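Local coordinates for protein PelD (Pseudomonas aeruginosa, PDB 4EU0) that binds cyclic di-GMP and acts as an effector in pellicle formation, this chain being the GAF and GGDEF-like part of a longer membrane protein, at residues Y197-Q202 / G223-L228; L204-Q209 / Q215-N220; I248-R253 / R258-L263. All coordinates share one frame; numbering follows the deposited sequence.

Contact 1: residues Y197-Q202 / G223-L228; sequences YGEEVQ and GRRVLL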
ATOM      1  N   TYR A 197      18.246  25.932   9.113  1.00 17.37           N
ATOM      2  CA  TYR A 197      17.837  25.430   7.809  1.00 17.19           C
ATOM      3  C   TYR A 197      16.633  24.501   7.856  1.00 16.29           C
ATOM      4  O   TYR A 197      16.025  24.226   6.818  1.00 15.06           O
ATOM      5  CB  TYR A 197      19.005  24.684   7.174  1.00 17.17           C
ATOM      6  CG  TYR A 197      20.182  25.561   6.810  1.00 19.04           C
ATOM      7  CD1 TYR A 197      20.072  26.548   5.823  1.00 19.95           C
ATOM      8  CD2 TYR A 197      21.414  25.391   7.438  1.00 20.96           C
ATOM      9  CE1 TYR A 197      21.162  27.352   5.481  1.00 21.87           C
ATOM     10  CE2 TYR A 197      22.514  26.185   7.095  1.00 21.86           C
ATOM     11  CZ  TYR A 197      22.385  27.154   6.117  1.00 22.10           C
ATOM     12  OH  TYR A 197      23.480  27.932   5.796  1.00 23.15           O
ATOM     13  N   GLY A 198      16.299  24.026   9.055  1.00 16.27           N
ATOM     14  CA  GLY A 198      15.334  22.940   9.242  1.00 15.67           C
ATOM     15  C   GLY A 198      14.007  23.143   8.541  1.00 15.32           C
ATOM     16  O   GLY A 198      13.538  22.259   7.821  1.00 14.68           O
ATOM     17  N   GLU A 199      13.409  24.315   8.720  1.00 15.84           N
ATOM     18  CA  GLU A 199      12.107  24.557   8.100  1.00 15.82           C
ATOM     19  C   GLU A 199      12.179  24.499   6.575  1.00 14.78           C
ATOM     20  O   GLU A 199      11.348  23.848   5.944  1.00 14.00           O
ATOM     21  CB  GLU A 199      11.478  25.866   8.555  1.00 17.52           C
ATOM     22  CG  GLU A 199      10.025  25.939   8.104  1.00 20.37           C
ATOM     23  CD  GLU A 199       9.225  27.018   8.775  1.00 25.89           C
ATOM     24  OE1 GLU A 199       9.726  27.661   9.717  1.00 28.43           O
ATOM     25  OE2 GLU A 199       8.075  27.224   8.349  1.00 30.54           O
ATOM     26  N   GLU A 200      13.154  25.188   5.979  1.00 14.26           N
ATOM     27  CA  GLU A 200      13.227  25.207   4.516  1.00 13.83           C
ATOM     28  C   GLU A 200      13.636  23.863   3.924  1.00 12.62           C
ATOM     29  O   GLU A 200      13.158  23.490   2.851  1.00 13.03           O
ATOM     30  CB  GLU A 200      14.111  26.342   4.000  1.00 13.80           C
ATOM     31  CG  GLU A 200      13.481  27.712   4.209  1.00 15.61           C
ATOM     32  CD  GLU A 200      12.190  27.881   3.449  1.00 16.38           C
ATOM     33  OE1 GLU A 200      12.153  27.544   2.245  1.00 15.67           O
ATOM     34  OE2 GLU A 200      11.210  28.381   4.047  1.00 18.76           O
ATOM     35  N   VAL A 201      14.505  23.137   4.621  1.00 12.44           N
ATOM     36  CA  VAL A 201      14.851  21.775   4.196  1.00 11.92           C
ATOM     37  C   VAL A 201      13.596  20.898   4.234  1.00 11.79           C
ATOM     38  O   VAL A 201      13.299  20.163   3.277  1.00 11.85           O
ATOM     39  CB  VAL A 201      15.973  21.171   5.077  1.00 11.79           C
ATOM     40  CG1 VAL A 201      16.161  19.701   4.767  1.00 12.05           C
ATOM     41  CG2 VAL A 201      17.278  21.925   4.844  1.00 12.01           C
ATOM     42  N   GLN A 202      12.837  20.997   5.320  1.00 12.33           N
ATOM     43  CA  GLN A 202      11.613  20.199   5.442  1.00 13.03           C
ATOM     44  C   GLN A 202      10.627  20.520   4.320  1.00 13.48           C
ATOM     45  O   GLN A 202      10.030  19.611   3.729  1.00 13.46           O
ATOM     46  CB  GLN A 202      10.950  20.393   6.802  1.00 14.21           C
ATOM     47  CG  GLN A 202       9.845  19.369   7.087  1.00 15.64           C
ATOM     48  CD  GLN A 202       9.198  19.595   8.436  1.00 19.63           C
ATOM     49  OE1 GLN A 202       9.861  19.520   9.473  1.00 21.20           O
ATOM     50  NE2 GLN A 202       7.898  19.870   8.430  1.00 21.05           N
ATOM     51  N   GLY A 223      13.949  17.226  20.196  1.00 27.55           N
ATOM     52  CA  GLY A 223      13.257  18.427  19.725  1.00 26.58           C
ATOM     53  C   GLY A 223      13.510  18.783  18.270  1.00 24.57           C
ATOM     54  O   GLY A 223      13.139  19.873  17.817  1.00 24.16           O
ATOM     55  N   ARG A 224      14.130  17.863  17.533  1.00 22.93           N
ATOM     56  CA  ARG A 224      14.499  18.118  16.146  1.00 21.17           C
ATOM     57  C   ARG A 224      13.424  17.664  15.187  1.00 18.76           C
ATOM     58  O   ARG A 224      12.704  16.693  15.456  1.00 18.37           O
ATOM     59  CB  ARG A 224      15.819  17.433  15.802  1.00 21.24           C
ATOM     60  CG  ARG A 224      16.996  17.991  16.571  1.00 25.53           C
ATOM     61  CD  ARG A 224      18.277  17.625  15.891  1.00 29.94           C
ATOM     62  NE  ARG A 224      18.805  16.355  16.361  1.00 34.41           N
ATOM     63  CZ  ARG A 224      19.989  16.204  16.945  1.00 35.69           C
ATOM     64  NH1 ARG A 224      20.788  17.247  17.137  1.00 37.86           N
ATOM     65  NH2 ARG A 224      20.375  14.999  17.335  1.00 37.80           N
ATOM     66  N   ARG A 225      13.319  18.372  14.068  1.00 17.27           N
ATOM     67  CA  ARG A 225      12.427  17.964  12.990  1.00 16.36           C
ATOM     68  C   ARG A 225      12.928  16.646  12.424  1.00 15.62           C
ATOM     69  O   ARG A 225      14.120  16.484  12.146  1.00 15.00           O
ATOM     70  CB  ARG A 225      12.410  19.014  11.878  1.00 15.63           C
ATOM     71  CG  ARG A 225      11.940  20.390  12.298  1.00 17.58           C
ATOM     72  CD  ARG A 225      12.142  21.384  11.147  1.00 18.47           C
ATOM     73  NE  ARG A 225      11.628  22.720  11.468  1.00 19.50           N
ATOM     74  CZ  ARG A 225      10.366  23.104  11.297  1.00 22.87           C
ATOM     75  NH1 ARG A 225       9.462  22.258  10.816  1.00 24.17           N
ATOM     76  NH2 ARG A 225       9.996  24.342  11.615  1.00 23.38           N
ATOM     77  N   VAL A 226      12.012  15.697  12.266  1.00 15.67           N
ATOM     78  CA  VAL A 226      12.309  14.455  11.564  1.00 15.25           C
ATOM     79  C   VAL A 226      11.221  14.291  10.524  1.00 14.69           C
ATOM     80  O   VAL A 226      10.035  14.330  10.869  1.00 15.58           O
ATOM     81  CB  VAL A 226      12.284  13.224  12.497  1.00 15.92           C
ATOM     82  CG1 VAL A 226      12.384  11.930  11.683  1.00 15.63           C
ATOM     83  CG2 VAL A 226      13.394  13.299  13.551  1.00 16.99           C
ATOM     84  N   LEU A 227      11.628  14.143   9.264  1.00 13.75           N
ATOM     85  CA  LEU A 227      10.689  13.806   8.209  1.00 13.50           C
ATOM     86  C   LEU A 227      10.871  12.354   7.814  1.00 13.26           C
ATOM     87  O   LEU A 227      11.924  11.962   7.301  1.00 13.30           O
ATOM     88  CB  LEU A 227      10.852  14.716   6.999  1.00 14.23           C
ATOM     89  CG  LEU A 227       9.780  14.448   5.933  1.00 15.82           C
ATOM     90  CD1 LEU A 227       8.409  14.996   6.358  1.00 18.01           C
ATOM     91  CD2 LEU A 227      10.180  15.076   4.652  1.00 17.14           C
ATOM     92  N   LEU A 228       9.842  11.555   8.076  1.00 12.88           N
ATOM     93  CA  LEU A 228       9.833  10.161   7.672  1.00 12.16           C
ATOM     94  C   LEU A 228       9.241  10.070   6.283  1.00 11.42           C
ATOM     95  O   LEU A 228       8.218  10.699   5.992  1.00 12.25           O
ATOM     96  CB  LEU A 228       8.941   9.379   8.622  1.00 13.73           C
ATOM     97  CG  LEU A 228       9.247   7.966   9.078  1.00 16.15           C
ATOM     98  CD1 LEU A 228      10.747   7.652   9.181  1.00 18.20           C
ATOM     99  CD2 LEU A 228       8.516   7.814  10.427  1.00 14.25           C
TER
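Arg-225, near the start of strand 225-231, lays its extended chain against the N-terminal part of helix 198-207, packing that helix on the antiparallel sheet of the GGDEF-like domain, away from the cyclic di-GMP site. The packing is close at Gly-198. Because glycine puts no side chain on the helix face turned to the strand, Arg-225 CD comes within 3.7 Å of Gly-198 C, and Arg-225 NE lies 3.6 Å from Glu-199 N. The guanidinium then meets Gln-202 at its edge. Arg-225 NH1 donates to Gln-202 OE1 at 3.1 Å with an N-H...O angle of 159°. The oxygen lies near the guanidinium plane, yet the nitrogen approaches from above the carbonyl plane of the amide, the two flat groups being turned 67° apart. Gln-202 reaches the arginine with its CG anti to the backbone N (chi1 -168°). A glutamine suits this buried position because its amide is bifunctional: OE1 accepts the arginine N-H while NE2 donates to Glu-206 one turn on.

The outer side is looser. Glu-199 is exposed and passes over one face of the guanidinium, Glu-199 CB standing 3.7 Å from Arg-225 NH2. Its carboxylate forms only a long salt bridge, Glu-199 OE1 to Arg-225 NH2 at 3.8 Å; the oxygen stands off the guanidinium plane, and the attraction is one of charge without a directed hydrogen bond.

The contact thus joins helix to sheet by one directional bond and a diffuse attraction, and the acid probably offsets part of the repulsion between Arg-225 and nearby Arg-219.

Contact 2: residues L204-Q209 / Q215-N220; sequences LLEGSQ and QLRLRN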
ATOM      1  N   LEU A 204      11.285  21.593   1.347  1.00 13.48           N
ATOM      2  CA  LEU A 204      11.786  21.008   0.106  1.00 13.65           C
ATOM      3  C   LEU A 204      11.515  19.500   0.077  1.00 13.09           C
ATOM      4  O   LEU A 204      11.092  18.955  -0.937  1.00 12.63           O
ATOM      5  CB  LEU A 204      13.281  21.328  -0.091  1.00 14.29           C
ATOM      6  CG  LEU A 204      13.854  21.029  -1.482  1.00 15.65           C
ATOM      7  CD1 LEU A 204      13.309  21.993  -2.524  1.00 18.54           C
ATOM      8  CD2 LEU A 204      15.378  21.084  -1.457  1.00 16.58           C
ATOM      9  N   LEU A 205      11.747  18.830   1.200  1.00 12.85           N
ATOM     10  CA  LEU A 205      11.466  17.394   1.292  1.00 12.80           C
ATOM     11  C   LEU A 205       9.966  17.118   1.097  1.00 13.47           C
ATOM     12  O   LEU A 205       9.590  16.212   0.343  1.00 14.35           O
ATOM     13  CB  LEU A 205      11.983  16.836   2.624  1.00 12.94           C
ATOM     14  CG  LEU A 205      13.502  16.722   2.756  1.00 12.33           C
ATOM     15  CD1 LEU A 205      13.855  16.464   4.221  1.00 14.54           C
ATOM     16  CD2 LEU A 205      14.072  15.607   1.838  1.00 16.29           C
ATOM     17  N   GLU A 206       9.111  17.923   1.726  1.00 13.87           N
ATOM     18  CA  GLU A 206       7.665  17.790   1.527  1.00 14.63           C
ATOM     19  C   GLU A 206       7.270  17.929   0.059  1.00 15.26           C
ATOM     20  O   GLU A 206       6.466  17.154  -0.437  1.00 15.46           O
ATOM     21  CB  GLU A 206       6.888  18.803   2.369  1.00 15.58           C
ATOM     22  CG  GLU A 206       7.006  18.579   3.877  1.00 18.35           C
ATOM     23  CD  GLU A 206       6.320  19.683   4.659  1.00 22.91           C
ATOM     24  OE1 GLU A 206       5.235  20.144   4.225  1.00 26.38           O
ATOM     25  OE2 GLU A 206       6.858  20.100   5.702  1.00 24.70           O
ATOM     26  N   GLY A 207       7.858  18.901  -0.636  1.00 14.86           N
ATOM     27  CA  GLY A 207       7.493  19.167  -2.024  1.00 16.07           C
ATOM     28  C   GLY A 207       7.951  18.083  -2.985  1.00 15.57           C
ATOM     29  O   GLY A 207       7.441  17.995  -4.100  1.00 16.88           O
ATOM     30  N   SER A 208       8.896  17.254  -2.543  1.00 15.02           N
ATOM     31  CA  SER A 208       9.488  16.205  -3.381  1.00 14.61           C
ATOM     32  C   SER A 208       8.612  14.959  -3.478  1.00 14.57           C
ATOM     33  O   SER A 208       8.893  14.057  -4.287  1.00 14.57           O
ATOM     34  CB  SER A 208      10.856  15.789  -2.822  1.00 14.25           C
ATOM     35  OG  SER A 208      10.719  14.961  -1.686  1.00 14.22           O
ATOM     36  N   GLN A 209       7.572  14.893  -2.646  1.00 13.97           N
ATOM     37  CA  GLN A 209       6.745  13.684  -2.571  1.00 14.14           C
ATOM     38  C   GLN A 209       6.192  13.314  -3.941  1.00 14.49           C
ATOM     39  O   GLN A 209       5.674  14.167  -4.668  1.00 14.88           O
ATOM     40  CB  GLN A 209       5.601  13.877  -1.583  1.00 14.10           C
ATOM     41  CG  GLN A 209       4.852  12.585  -1.288  1.00 17.33           C
ATOM     42  CD  GLN A 209       3.751  12.769  -0.280  1.00 19.39           C
ATOM     43  OE1 GLN A 209       4.002  13.143   0.866  1.00 24.54           O
ATOM     44  NE2 GLN A 209       2.519  12.497  -0.694  1.00 22.77           N
ATOM     45  N   GLN A 215       4.638  10.598   3.706  1.00 12.73           N
ATOM     46  CA  GLN A 215       5.531  11.247   4.651  1.00 13.35           C
ATOM     47  C   GLN A 215       4.863  11.548   5.973  1.00 14.09           C
ATOM     48  O   GLN A 215       3.649  11.761   6.036  1.00 14.93           O
ATOM     49  CB  GLN A 215       6.043  12.568   4.067  1.00 13.17           C
ATOM     50  CG  GLN A 215       6.690  12.443   2.710  1.00 12.97           C
ATOM     51  CD  GLN A 215       7.185  13.783   2.221  1.00 14.06           C
ATOM     52  OE1 GLN A 215       6.727  14.823   2.695  1.00 15.25           O
ATOM     53  NE2 GLN A 215       8.130  13.766   1.290  1.00 13.71           N
ATOM     54  N   LEU A 216       5.684  11.611   7.017  1.00 14.55           N
ATOM     55  CA  LEU A 216       5.269  12.047   8.342  1.00 16.34           C
ATOM     56  C   LEU A 216       6.217  13.124   8.849  1.00 16.94           C
ATOM     57  O   LEU A 216       7.439  12.941   8.849  1.00 15.87           O
ATOM     58  CB  LEU A 216       5.283  10.883   9.337  1.00 17.87           C
ATOM     59  CG  LEU A 216       4.025  10.151   9.786  1.00 19.56           C
ATOM     60  CD1 LEU A 216       4.263   9.506  11.153  1.00 19.94           C
ATOM     61  CD2 LEU A 216       2.816  11.077   9.836  1.00 19.90           C
ATOM     62  N   ARG A 217       5.645  14.242   9.284  1.00 17.78           N
ATOM     63  CA  ARG A 217       6.412  15.353   9.842  1.00 18.53           C
ATOM     64  C   ARG A 217       6.331  15.264  11.359  1.00 19.41           C
ATOM     65  O   ARG A 217       5.241  15.385  11.939  1.00 20.61           O
ATOM     66  CB  ARG A 217       5.850  16.693   9.351  1.00 19.46           C
ATOM     67  CG  ARG A 217       5.666  16.770   7.833  1.00 21.42           C
ATOM     68  CD  ARG A 217       4.650  17.836   7.400  1.00 25.76           C
ATOM     69  NE  ARG A 217       3.320  17.625   7.983  1.00 29.78           N
ATOM     70  CZ  ARG A 217       2.219  18.282   7.622  1.00 32.77           C
ATOM     71  NH1 ARG A 217       2.262  19.189   6.652  1.00 35.11           N
ATOM     72  NH2 ARG A 217       1.065  18.022   8.226  1.00 34.03           N
ATOM     73  N   LEU A 218       7.477  15.036  11.997  1.00 18.54           N
ATOM     74  CA  LEU A 218       7.519  14.782  13.435  1.00 19.59           C
ATOM     75  C   LEU A 218       8.609  15.591  14.115  1.00 19.45           C
ATOM     76  O   LEU A 218       9.488  16.146  13.459  1.00 18.25           O
ATOM     77  CB  LEU A 218       7.768  13.287  13.699  1.00 19.52           C
ATOM     78  CG  LEU A 218       6.764  12.271  13.143  1.00 19.81           C
ATOM     79  CD1 LEU A 218       7.294  10.870  13.319  1.00 20.10           C
ATOM     80  CD2 LEU A 218       5.405  12.423  13.805  1.00 20.10           C
ATOM     81  N   ARG A 219       8.527  15.665  15.442  1.00 20.94           N
ATOM     82  CA  ARG A 219       9.618  16.170  16.261  1.00 21.72           C
ATOM     83  C   ARG A 219      10.092  15.026  17.145  1.00 22.60           C
ATOM     84  O   ARG A 219       9.283  14.388  17.805  1.00 23.52           O
ATOM     85  CB  ARG A 219       9.148  17.347  17.124  1.00 23.26           C
ATOM     86  CG  ARG A 219       8.805  18.601  16.329  1.00 24.06           C
ATOM     87  CD  ARG A 219      10.061  19.414  16.024  1.00 23.46           C
ATOM     88  NE  ARG A 219       9.761  20.674  15.344  1.00 22.76           N
ATOM     89  CZ  ARG A 219      10.580  21.721  15.313  1.00 23.56           C
ATOM     90  NH1 ARG A 219      11.750  21.675  15.941  1.00 22.23           N
ATOM     91  NH2 ARG A 219      10.224  22.823  14.662  1.00 23.59           N
ATOM     92  N   ASN A 220      11.394  14.756  17.158  1.00 22.59           N
ATOM     93  CA  ASN A 220      11.905  13.679  18.012  1.00 23.79           C
ATOM     94  C   ASN A 220      12.160  14.113  19.462  1.00 25.66           C
ATOM     95  O   ASN A 220      11.882  15.258  19.833  1.00 26.07           O
ATOM     96  CB  ASN A 220      13.122  12.977  17.380  1.00 23.20           C
ATOM     97  CG  ASN A 220      14.405  13.800  17.435  1.00 23.63           C
ATOM     98  OD1 ASN A 220      14.476  14.874  18.046  1.00 23.17           O
ATOM     99  ND2 ASN A 220      15.443  13.284  16.785  1.00 24.61           N
TER
HETATM  100  O   HOH W   1       9.768  12.617  -0.923  1.00 10.45           O
HETATM  101  O   HOH W   2       2.401  12.255   2.837  1.00 15.99           O
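This is a polar helix-to-strand contact in the GGDEF-like domain, where the C-terminal part of helix 198-207 meets the edge strand 214-219 through Gln-215 and the backbone of Leu-205. The extended Gln-215 chain, its CG anti to the carbonyl carbon (chi1 -54°), carries the amide up to the helix. Gln-215 NE2 donates to Leu-205 O at 3.0 Å in a nearly straight bond, N-H...O 169°. The acceptor lies in the plane of the glutamine amide, whereas the donor sits above the plane of the Leu-205 carbonyl. That oxygen is gripped by two further donors, Ser-208 OG at 2.6 Å and Ser-208 N at 3.1 Å. A serine suits the place because its short hydroxyl can fold back to a carbonyl of the preceding turn, and it also accepts from a water that is weakly linked to Gln-215 NE2.

The amide oxygen, Gln-215 OE1, rests 3.3 Å from Glu-206 CA. Gln-209 runs past Gln-215 in the opposite direction with its amide plane steeply turned, and a second water joins the two residues, 2.7 Å from Gln-209 OE1 and 2.9 Å from Gln-215 N. Farther along the strand, Glu-206 OE1 and Arg-217 NH1 make a long salt bridge of 4.0 Å at the guanidinium edge, while Glu-206 OE2 accepts from Gln-202.

The bound cyclic di-GMP lies about 6 Å from the Ser-208 side chain at the nearest atoms, and Ser-208 O accepts from Arg-245, which lines the ligand pocket. Directional bonds converging on one carbonyl would hold the chain around Leu-205 and Ser-208 in place, consistent with a second-shell role in positioning that arginine.

Contact 3: residues I248-R253 / R258-L263; sequences ILFAER and RELESL
Phe-250, on the last turns of helix 236-253, receives Leu-260 in a CH-pi contact where the chain turns back toward strand 265-272 of the GGDEF-like domain. The returning segment begins with a water link: Arg-258 O and Phe-250 O share a water molecule, 2.8 Å from the first and 3.4 Å from the second, both bonds weak. Glu-259, next in order, shapes the turn instead of touching the helix. Its backbone N donates to Ser-262 OG at 3.0 Å, bracing the turn formed by residues 259-262.

Leu-260 makes the main contact. With CG anti to the carbonyl carbon (chi1 -85°), its branched end lies over the aromatic face, Leu-260 CG being 3.6 Å from the centroid of the Phe-250 ring and only 6° off the ring normal. A leucine suits this spot because its branch point can sit over the middle of a ring while a methyl spreads toward the ring's root. Leu-260 also packs on Leu-243, Val-265 and Ile-267, so it fills the seam between helix and sheet.

Ser-262, on the outer side of the turn, supplies the hydroxyl that holds Glu-259. Leu-263 closes the segment, its side chain starting out toward the helix, and comes to the edge of the same ring, near its plane. Phe-250 is therefore touched on a face by one leucine and on its rim by another, while Val-201 and Leu-205 of helix 198-207 also touch it. The rim contact is made by a single methyl, Leu-263 CD1, 3.8 Å from Phe-250 CD1.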
ATOM      1  N   ILE A 248      19.777  16.477  -6.337  1.00 14.84           N
ATOM      2  CA  ILE A 248      19.697  17.423  -7.457  1.00 16.74           C
ATOM      3  C   ILE A 248      18.771  18.575  -7.071  1.00 15.86           C
ATOM      4  O   ILE A 248      19.088  19.742  -7.312  1.00 16.68           O
ATOM      5  CB  ILE A 248      19.226  16.737  -8.763  1.00 17.12           C
ATOM      6  CG1 ILE A 248      20.319  15.797  -9.295  1.00 19.14           C
ATOM      7  CG2 ILE A 248      18.849  17.783  -9.840  1.00 19.44           C
ATOM      8  CD1 ILE A 248      19.839  14.834 -10.368  1.00 20.96           C
ATOM      9  N   LEU A 249      17.645  18.227  -6.450  1.00 15.37           N
ATOM     10  CA  LEU A 249      16.663  19.204  -5.981  1.00 15.20           C
ATOM     11  C   LEU A 249      17.269  20.121  -4.912  1.00 14.66           C
ATOM     12  O   LEU A 249      17.110  21.331  -4.973  1.00 14.21           O
ATOM     13  CB  LEU A 249      15.422  18.467  -5.458  1.00 15.64           C
ATOM     14  CG  LEU A 249      14.257  19.198  -4.811  1.00 18.11           C
ATOM     15  CD1 LEU A 249      13.573  20.144  -5.771  1.00 19.49           C
ATOM     16  CD2 LEU A 249      13.279  18.161  -4.315  1.00 19.79           C
ATOM     17  N   PHE A 250      17.959  19.531  -3.935  1.00 13.33           N
ATOM     18  CA  PHE A 250      18.658  20.296  -2.895  1.00 13.55           C
ATOM     19  C   PHE A 250      19.727  21.211  -3.468  1.00 13.58           C
ATOM     20  O   PHE A 250      19.926  22.327  -2.968  1.00 13.45           O
ATOM     21  CB  PHE A 250      19.317  19.359  -1.890  1.00 12.85           C
ATOM     22  CG  PHE A 250      18.440  18.983  -0.734  1.00 15.39           C
ATOM     23  CD1 PHE A 250      18.616  19.587   0.509  1.00 17.68           C
ATOM     24  CD2 PHE A 250      17.456  18.012  -0.875  1.00 18.11           C
ATOM     25  CE1 PHE A 250      17.817  19.223   1.596  1.00 19.00           C
ATOM     26  CE2 PHE A 250      16.645  17.644   0.196  1.00 18.03           C
ATOM     27  CZ  PHE A 250      16.827  18.243   1.440  1.00 18.98           C
ATOM     28  N   ALA A 251      20.440  20.740  -4.493  1.00 13.84           N
ATOM     29  CA  ALA A 251      21.457  21.573  -5.145  1.00 15.10           C
ATOM     30  C   ALA A 251      20.817  22.785  -5.809  1.00 16.16           C
ATOM     31  O   ALA A 251      21.361  23.879  -5.742  1.00 17.03           O
ATOM     32  CB  ALA A 251      22.270  20.773  -6.167  1.00 15.77           C
ATOM     33  N   GLU A 252      19.661  22.582  -6.440  1.00 16.61           N
ATOM     34  CA  GLU A 252      18.931  23.687  -7.064  1.00 18.08           C
ATOM     35  C   GLU A 252      18.448  24.682  -6.001  1.00 16.89           C
ATOM     36  O   GLU A 252      18.543  25.901  -6.182  1.00 17.05           O
ATOM     37  CB  GLU A 252      17.739  23.163  -7.870  1.00 19.46           C
ATOM     38  CG  GLU A 252      18.121  22.508  -9.194  1.00 25.29           C
ATOM     39  CD  GLU A 252      16.923  22.019 -10.002  1.00 31.98           C
ATOM     40  OE1 GLU A 252      15.760  22.264  -9.589  1.00 34.69           O
ATOM     41  OE2 GLU A 252      17.152  21.388 -11.063  1.00 35.67           O
ATOM     42  N   ARG A 253      17.928  24.151  -4.901  1.00 15.28           N
ATOM     43  CA  ARG A 253      17.311  24.991  -3.873  1.00 14.95           C
ATOM     44  C   ARG A 253      18.316  25.786  -3.046  1.00 15.58           C
ATOM     45  O   ARG A 253      18.120  26.972  -2.807  1.00 15.35           O
ATOM     46  CB  ARG A 253      16.427  24.147  -2.959  1.00 13.60           C
ATOM     47  CG  ARG A 253      15.863  24.877  -1.744  1.00 12.87           C
ATOM     48  CD  ARG A 253      14.934  26.027  -2.130  1.00 14.27           C
ATOM     49  NE  ARG A 253      14.487  26.687  -0.911  1.00 15.13           N
ATOM     50  CZ  ARG A 253      15.189  27.591  -0.243  1.00 15.86           C
ATOM     51  NH1 ARG A 253      16.377  28.003  -0.687  1.00 16.05           N
ATOM     52  NH2 ARG A 253      14.679  28.108   0.864  1.00 17.79           N
ATOM     53  N   ARG A 258      26.597  23.448  -1.209  1.00 32.20           N
ATOM     54  CA  ARG A 258      25.905  22.910  -0.065  1.00 30.93           C
ATOM     55  C   ARG A 258      25.495  21.467  -0.342  1.00 29.73           C
ATOM     56  O   ARG A 258      25.059  21.130  -1.447  1.00 30.14           O
ATOM     57  CB  ARG A 258      24.665  23.741   0.230  1.00 30.46           C
ATOM     58  CG  ARG A 258      24.315  23.812   1.684  1.00 31.55           C
ATOM     59  CD  ARG A 258      24.698  25.146   2.290  1.00 34.94           C
ATOM     60  NE  ARG A 258      26.114  25.247   2.624  1.00 38.48           N
ATOM     61  CZ  ARG A 258      26.612  26.143   3.473  1.00 39.77           C
ATOM     62  NH1 ARG A 258      25.807  27.002   4.085  1.00 39.96           N
ATOM     63  NH2 ARG A 258      27.915  26.171   3.725  1.00 40.73           N
ATOM     64  N   GLU A 259      25.639  20.623   0.669  1.00 28.44           N
ATOM     65  CA  GLU A 259      25.117  19.265   0.609  1.00 27.04           C
ATOM     66  C   GLU A 259      24.011  19.139   1.635  1.00 25.24           C
ATOM     67  O   GLU A 259      23.921  19.961   2.553  1.00 25.00           O
ATOM     68  CB  GLU A 259      26.233  18.246   0.873  1.00 27.66           C
ATOM     69  CG  GLU A 259      27.446  18.391  -0.043  1.00 29.69           C
ATOM     70  CD  GLU A 259      27.181  17.998  -1.495  1.00 30.57           C
ATOM     71  OE1 GLU A 259      26.150  17.358  -1.785  1.00 30.87           O
ATOM     72  OE2 GLU A 259      28.014  18.329  -2.356  1.00 32.60           O
ATOM     73  N   LEU A 260      23.147  18.134   1.478  1.00 23.91           N
ATOM     74  CA  LEU A 260      22.120  17.864   2.475  1.00 22.36           C
ATOM     75  C   LEU A 260      22.774  17.883   3.850  1.00 21.55           C
ATOM     76  O   LEU A 260      22.262  18.484   4.784  1.00 20.29           O
ATOM     77  CB  LEU A 260      21.466  16.491   2.235  1.00 22.62           C
ATOM     78  CG  LEU A 260      20.304  16.310   1.251  1.00 22.84           C
ATOM     79  CD1 LEU A 260      20.726  16.553  -0.182  1.00 26.89           C
ATOM     80  CD2 LEU A 260      19.773  14.894   1.381  1.00 24.74           C
ATOM     81  N   GLU A 261      23.939  17.248   3.950  1.00 21.12           N
ATOM     82  CA  GLU A 261      24.585  17.047   5.243  1.00 21.04           C
ATOM     83  C   GLU A 261      25.119  18.350   5.863  1.00 21.14           C
ATOM     84  O   GLU A 261      25.086  18.521   7.083  1.00 21.24           O
ATOM     85  CB  GLU A 261      25.671  15.977   5.140  1.00 21.81           C
ATOM     86  CG  GLU A 261      25.119  14.556   4.920  1.00 21.53           C
ATOM     87  CD  GLU A 261      24.945  14.176   3.448  1.00 22.12           C
ATOM     88  OE1 GLU A 261      25.063  15.045   2.561  1.00 19.77           O
ATOM     89  OE2 GLU A 261      24.691  12.985   3.172  1.00 21.09           O
ATOM     90  N   SER A 262      25.562  19.280   5.023  1.00 21.12           N
ATOM     91  CA  SER A 262      26.046  20.570   5.530  1.00 21.45           C
ATOM     92  C   SER A 262      24.899  21.517   5.914  1.00 20.22           C
ATOM     93  O   SER A 262      25.129  22.564   6.526  1.00 20.41           O
ATOM     94  CB  SER A 262      27.038  21.219   4.547  1.00 22.87           C
ATOM     95  OG  SER A 262      26.388  21.703   3.385  1.00 24.66           O
ATOM     96  N   LEU A 263      23.668  21.147   5.560  1.00 18.20           N
ATOM     97  CA  LEU A 263      22.474  21.873   6.011  1.00 18.00           C
ATOM     98  C   LEU A 263      21.923  21.246   7.299  1.00 17.13           C
ATOM     99  O   LEU A 263      20.841  21.607   7.773  1.00 17.20           O
ATOM    100  CB  LEU A 263      21.394  21.853   4.920  1.00 17.70           C
ATOM    101  CG  LEU A 263      21.722  22.494   3.575  1.00 18.86           C
ATOM    102  CD1 LEU A 263      20.885  21.870   2.462  1.00 17.57           C
ATOM    103  CD2 LEU A 263      21.484  23.996   3.639  1.00 18.97           C
TER
HETATM  104  O   HOH W   3      22.344  21.352  -0.842  1.00 31.61           O

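Overall arrangement
All three contacts lie in the GGDEF-like domain. Contacts 1 and 2 are neighbours, their centres about 7 Å apart. Contact 1 uses the N-terminal part of helix 198-207 and contact 2 the C-terminal part, on adjacent strands, 225-231 and 214-219, of one antiparallel sheet. In sequence, contact 2 falls between the two segments of contact 1, and contact 3 follows both. Its centre is about 14 Å from that of contact 1 and 15 Å from that of contact 2, on helix 236-253, which packs beside helix 198-207. A Glu-200 to Arg-253 salt bridge also ties contacts 1 and 3. Contacts 1 and 2 seat helix 198-207 on the sheet, contact 2 nearest the cyclic di-GMP pocket; contact 3 holds helix 236-253 to the segment entering strand 265-272.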